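Local coordinates for membrane lipoprotein TpN32 (Treponema pallidum, PDB 1XS5) that binds L-methionine and is probably a substrate-binding lipoprotein of the periplasmic-binding-protein type in the treponemal cell membrane, at residues R115-L120 / I126-G131. Residues are numbered along the deposited sequence; the frame is centred on the assembly and turned at random.
Sequences RALRLL and IRMRAG. With MET (methionine), chain B.
The side chains of L117, I126 and M128 meet by apolar packing, and no direct hydrogen bond joins 115-120 to 126-131. The CD1 methyl of I126 lies 3.9 Å from L117 CD2. It also rests against the carbonyl oxygen, L117 O, at 3.5 Å, and reaches L120 CB. One methyl thus touches two residues about a turn apart, L117 and L120, put there by a chi1 of 60° that sets CG1 between the backbone N and the carbonyl carbon. M128 runs roughly at right angles to L117: its SD sits 3.9 Å from L117 CB, and the bends at chi2 and chi3 fold CE back against L117 CD1. All four of these residues are buried.

Beside this apolar patch a water bridge links the segments indirectly. Water 1 lies in the plane of the R118 guanidinium, accepts from R118 NH2 at 2.9 Å and donates to R129 O at 2.7 Å; R118 NH1 also bonds G133 O. One residue on along the helix, E121 OE2 bonds M128 N directly, while 127-128 pairs antiparallel with 141-143. L117 and L120 also rest on I106 of strand 103-107.

Nearer the cleft, extended R115 donates from NH1 to O of the bound methionine (2.9 Å, 146°). R115 NH1 also hydrogen-bonds N112 OD1, and NH2 forms a salt bridge with E190 OE2. Helix 110-122 therefore joins a small two-stranded antiparallel sheet to the ligand pocket of a periplasmic-binding-protein fold, here of the NlpA family.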
ATOM      1  N   ARG A 115      -3.964  -3.502  -9.705  1.00 14.72           N
ATOM      2  CA  ARG A 115      -4.980  -3.085  -8.736  1.00 12.16           C
ATOM      3  C   ARG A 115      -5.686  -1.811  -9.197  1.00 13.56           C
ATOM      4  O   ARG A 115      -6.921  -1.696  -9.104  1.00 13.17           O
ATOM      5  CB  ARG A 115      -4.267  -2.863  -7.395  1.00 12.51           C
ATOM      6  CG  ARG A 115      -5.158  -2.508  -6.237  1.00 15.89           C
ATOM      7  CD  ARG A 115      -4.253  -2.228  -5.045  1.00 13.45           C
ATOM      8  NE  ARG A 115      -5.017  -1.816  -3.875  1.00 12.92           N
ATOM      9  CZ  ARG A 115      -4.428  -1.298  -2.813  1.00 16.57           C
ATOM     10  NH1 ARG A 115      -3.117  -1.143  -2.862  1.00 11.22           N
ATOM     11  NH2 ARG A 115      -5.115  -0.983  -1.716  1.00 11.43           N
ATOM     12  N   ALA A 116      -4.894  -0.846  -9.679  1.00 10.22           N
ATOM     13  CA  ALA A 116      -5.434   0.420 -10.153  1.00 11.17           C
ATOM     14  C   ALA A 116      -6.256   0.215 -11.449  1.00 16.25           C
ATOM     15  O   ALA A 116      -7.297   0.832 -11.637  1.00 12.36           O
ATOM     16  CB  ALA A 116      -4.292   1.416 -10.407  1.00 12.95           C
ATOM     17  N   LEU A 117      -5.770  -0.666 -12.327  1.00 12.17           N
ATOM     18  CA  LEU A 117      -6.483  -0.963 -13.582  1.00 13.54           C
ATOM     19  C   LEU A 117      -7.854  -1.617 -13.267  1.00  9.92           C
ATOM     20  O   LEU A 117      -8.854  -1.303 -13.930  1.00 11.50           O
ATOM     21  CB  LEU A 117      -5.600  -1.873 -14.460  1.00 10.49           C
ATOM     22  CG  LEU A 117      -4.366  -1.143 -15.060  1.00 13.24           C
ATOM     23  CD1 LEU A 117      -3.433  -2.177 -15.787  1.00 16.60           C
ATOM     24  CD2 LEU A 117      -4.807  -0.086 -16.036  1.00 14.98           C
ATOM     25  N   ARG A 118      -7.896  -2.485 -12.247  1.00 12.47           N
ATOM     26  CA  ARG A 118      -9.160  -3.123 -11.858  1.00 14.74           C
ATOM     27  C   ARG A 118     -10.127  -2.129 -11.161  1.00 17.28           C
ATOM     28  O   ARG A 118     -11.361  -2.298 -11.180  1.00 14.65           O
ATOM     29  CB  ARG A 118      -8.882  -4.379 -11.031  1.00 17.07           C
ATOM     30  CG  ARG A 118      -8.138  -5.386 -11.886  1.00 21.92           C
ATOM     31  CD  ARG A 118      -8.539  -6.839 -11.694  1.00 26.53           C
ATOM     32  NE  ARG A 118      -7.992  -7.702 -12.759  1.00 30.01           N
ATOM     33  CZ  ARG A 118      -6.770  -8.244 -12.759  1.00 31.92           C
ATOM     34  NH1 ARG A 118      -5.923  -8.032 -11.736  1.00 32.94           N
ATOM     35  NH2 ARG A 118      -6.397  -9.002 -13.790  1.00 26.91           N
ATOM     36  N   LEU A 119      -9.568  -1.085 -10.567  1.00 12.67           N
ATOM     37  CA  LEU A 119     -10.376  -0.003  -9.987  1.00 14.72           C
ATOM     38  C   LEU A 119     -11.049   0.760 -11.148  1.00 10.68           C
ATOM     39  O   LEU A 119     -12.256   1.033 -11.125  1.00 12.49           O
ATOM     40  CB  LEU A 119      -9.458   0.933  -9.179  1.00 13.43           C
ATOM     41  CG  LEU A 119     -10.090   2.179  -8.555  1.00 15.47           C
ATOM     42  CD1 LEU A 119      -9.121   2.721  -7.479  1.00 14.30           C
ATOM     43  CD2 LEU A 119     -10.365   3.258  -9.661  1.00 15.05           C
ATOM     44  N   LEU A 120     -10.259   1.130 -12.163  1.00 10.85           N
ATOM     45  CA  LEU A 120     -10.782   1.851 -13.342  1.00 12.70           C
ATOM     46  C   LEU A 120     -11.773   0.949 -14.095  1.00 13.29           C
ATOM     47  O   LEU A 120     -12.750   1.415 -14.637  1.00 15.11           O
ATOM     48  CB  LEU A 120      -9.607   2.234 -14.281  1.00 10.58           C
ATOM     49  CG  LEU A 120      -8.650   3.265 -13.623  1.00 12.88           C
ATOM     50  CD1 LEU A 120      -7.473   3.566 -14.564  1.00 13.69           C
ATOM     51  CD2 LEU A 120      -9.385   4.536 -13.340  1.00 16.51           C
ATOM     52  N   ILE A 126     -12.499   0.998 -18.563  1.00 14.93           N
ATOM     53  CA  ILE A 126     -11.811   0.045 -19.400  1.00 17.90           C
ATOM     54  C   ILE A 126     -12.225  -1.367 -19.065  1.00 20.86           C
ATOM     55  O   ILE A 126     -12.906  -1.594 -18.078  1.00 20.50           O
ATOM     56  CB  ILE A 126     -10.244   0.100 -19.140  1.00 19.30           C
ATOM     57  CG1 ILE A 126      -9.949  -0.236 -17.658  1.00 21.52           C
ATOM     58  CG2 ILE A 126      -9.691   1.464 -19.456  1.00 19.97           C
ATOM     59  CD1 ILE A 126      -8.459  -0.350 -17.273  1.00 20.47           C
ATOM     60  N   ARG A 127     -11.783  -2.302 -19.905  1.00 20.30           N
ATOM     61  CA  ARG A 127     -11.995  -3.723 -19.697  1.00 22.51           C
ATOM     62  C   ARG A 127     -10.659  -4.426 -19.836  1.00 23.78           C
ATOM     63  O   ARG A 127      -9.942  -4.244 -20.828  1.00 26.64           O
ATOM     64  CB  ARG A 127     -12.957  -4.330 -20.714  1.00 28.93           C
ATOM     65  CG  ARG A 127     -13.140  -5.824 -20.468  1.00 28.34           C
ATOM     66  CD  ARG A 127     -13.841  -6.486 -21.651  1.00 35.15           C
ATOM     67  NE  ARG A 127     -14.143  -7.872 -21.334  1.00 37.41           N
ATOM     68  CZ  ARG A 127     -15.360  -8.388 -21.432  1.00 41.81           C
ATOM     69  NH1 ARG A 127     -16.365  -7.618 -21.851  1.00 43.24           N
ATOM     70  NH2 ARG A 127     -15.578  -9.653 -21.085  1.00 35.14           N
ATOM     71  N   MET A 128     -10.327  -5.223 -18.838  1.00 19.15           N
ATOM     72  CA  MET A 128      -9.083  -5.980 -18.825  1.00 27.22           C
ATOM     73  C   MET A 128      -9.265  -7.367 -19.490  1.00 34.19           C
ATOM     74  O   MET A 128     -10.340  -7.963 -19.384  1.00 30.69           O
ATOM     75  CB  MET A 128      -8.652  -6.204 -17.386  1.00 24.83           C
ATOM     76  CG  MET A 128      -8.383  -4.914 -16.624  1.00 30.48           C
ATOM     77  SD  MET A 128      -7.029  -4.007 -17.384  1.00 27.55           S
ATOM     78  CE  MET A 128      -5.636  -5.119 -17.121  1.00 30.69           C
ATOM     79  N   ARG A 129      -8.216  -7.845 -20.165  1.00 31.08           N
ATOM     80  CA  ARG A 129      -8.192  -9.163 -20.803  1.00 34.82           C
ATOM     81  C   ARG A 129      -8.440 -10.217 -19.695  1.00 37.79           C
ATOM     82  O   ARG A 129      -8.035 -10.037 -18.535  1.00 37.30           O
ATOM     83  CB  ARG A 129      -6.812  -9.368 -21.453  1.00 34.35           C
ATOM     84  CG  ARG A 129      -6.358 -10.820 -21.615  1.00 37.05           C
ATOM     85  CD  ARG A 129      -4.951 -10.909 -22.223  1.00 37.08           C
ATOM     86  NE  ARG A 129      -3.851 -10.782 -21.251  1.00 36.83           N
ATOM     87  CZ  ARG A 129      -3.243 -11.813 -20.653  1.00 41.85           C
ATOM     88  NH1 ARG A 129      -3.628 -13.067 -20.919  1.00 36.33           N
ATOM     89  NH2 ARG A 129      -2.222 -11.604 -19.811  1.00 34.14           N
ATOM     90  N   ALA A 130      -9.056 -11.335 -20.064  1.00 38.12           N
ATOM     91  CA  ALA A 130      -9.421 -12.404 -19.118  1.00 38.97           C
ATOM     92  C   ALA A 130      -8.346 -13.139 -18.319  1.00 38.90           C
ATOM     93  O   ALA A 130      -8.499 -13.375 -17.118  1.00 41.81           O
ATOM     94  CB  ALA A 130     -10.299 -13.428 -19.838  1.00 40.32           C
ATOM     95  N   GLY A 131      -7.258 -13.541 -18.943  1.00 39.82           N
ATOM     96  CA  GLY A 131      -6.284 -14.236 -18.122  1.00 43.71           C
ATOM     97  C   GLY A 131      -5.198 -13.333 -17.579  1.00 42.78           C
ATOM     98  O   GLY A 131      -4.085 -13.811 -17.388  1.00 49.70           O
TER
HETATM   99  N   MET B 301       0.389   1.197   1.588  1.00 16.99           N
HETATM  100  CA  MET B 301       0.302   0.708   0.164  1.00 15.58           C
HETATM  101  C   MET B 301      -1.134   0.350  -0.278  1.00 19.64           C
HETATM  102  O   MET B 301      -1.553   0.769  -1.385  1.00 18.90           O
HETATM  103  CB  MET B 301       1.195  -0.537  -0.030  1.00 16.82           C
HETATM  104  CG  MET B 301       1.372  -0.885  -1.493  1.00 13.47           C
HETATM  105  SD  MET B 301       2.372  -2.360  -1.794  1.00 12.43           S
HETATM  106  CE  MET B 301       4.042  -1.613  -1.571  1.00 10.58           C
HETATM  107  OXT MET B 301      -1.823  -0.355   0.492  1.00 20.90           O
HETATM  108  O   HOH W   1      -8.321  -9.933 -15.804  1.00 42.30           O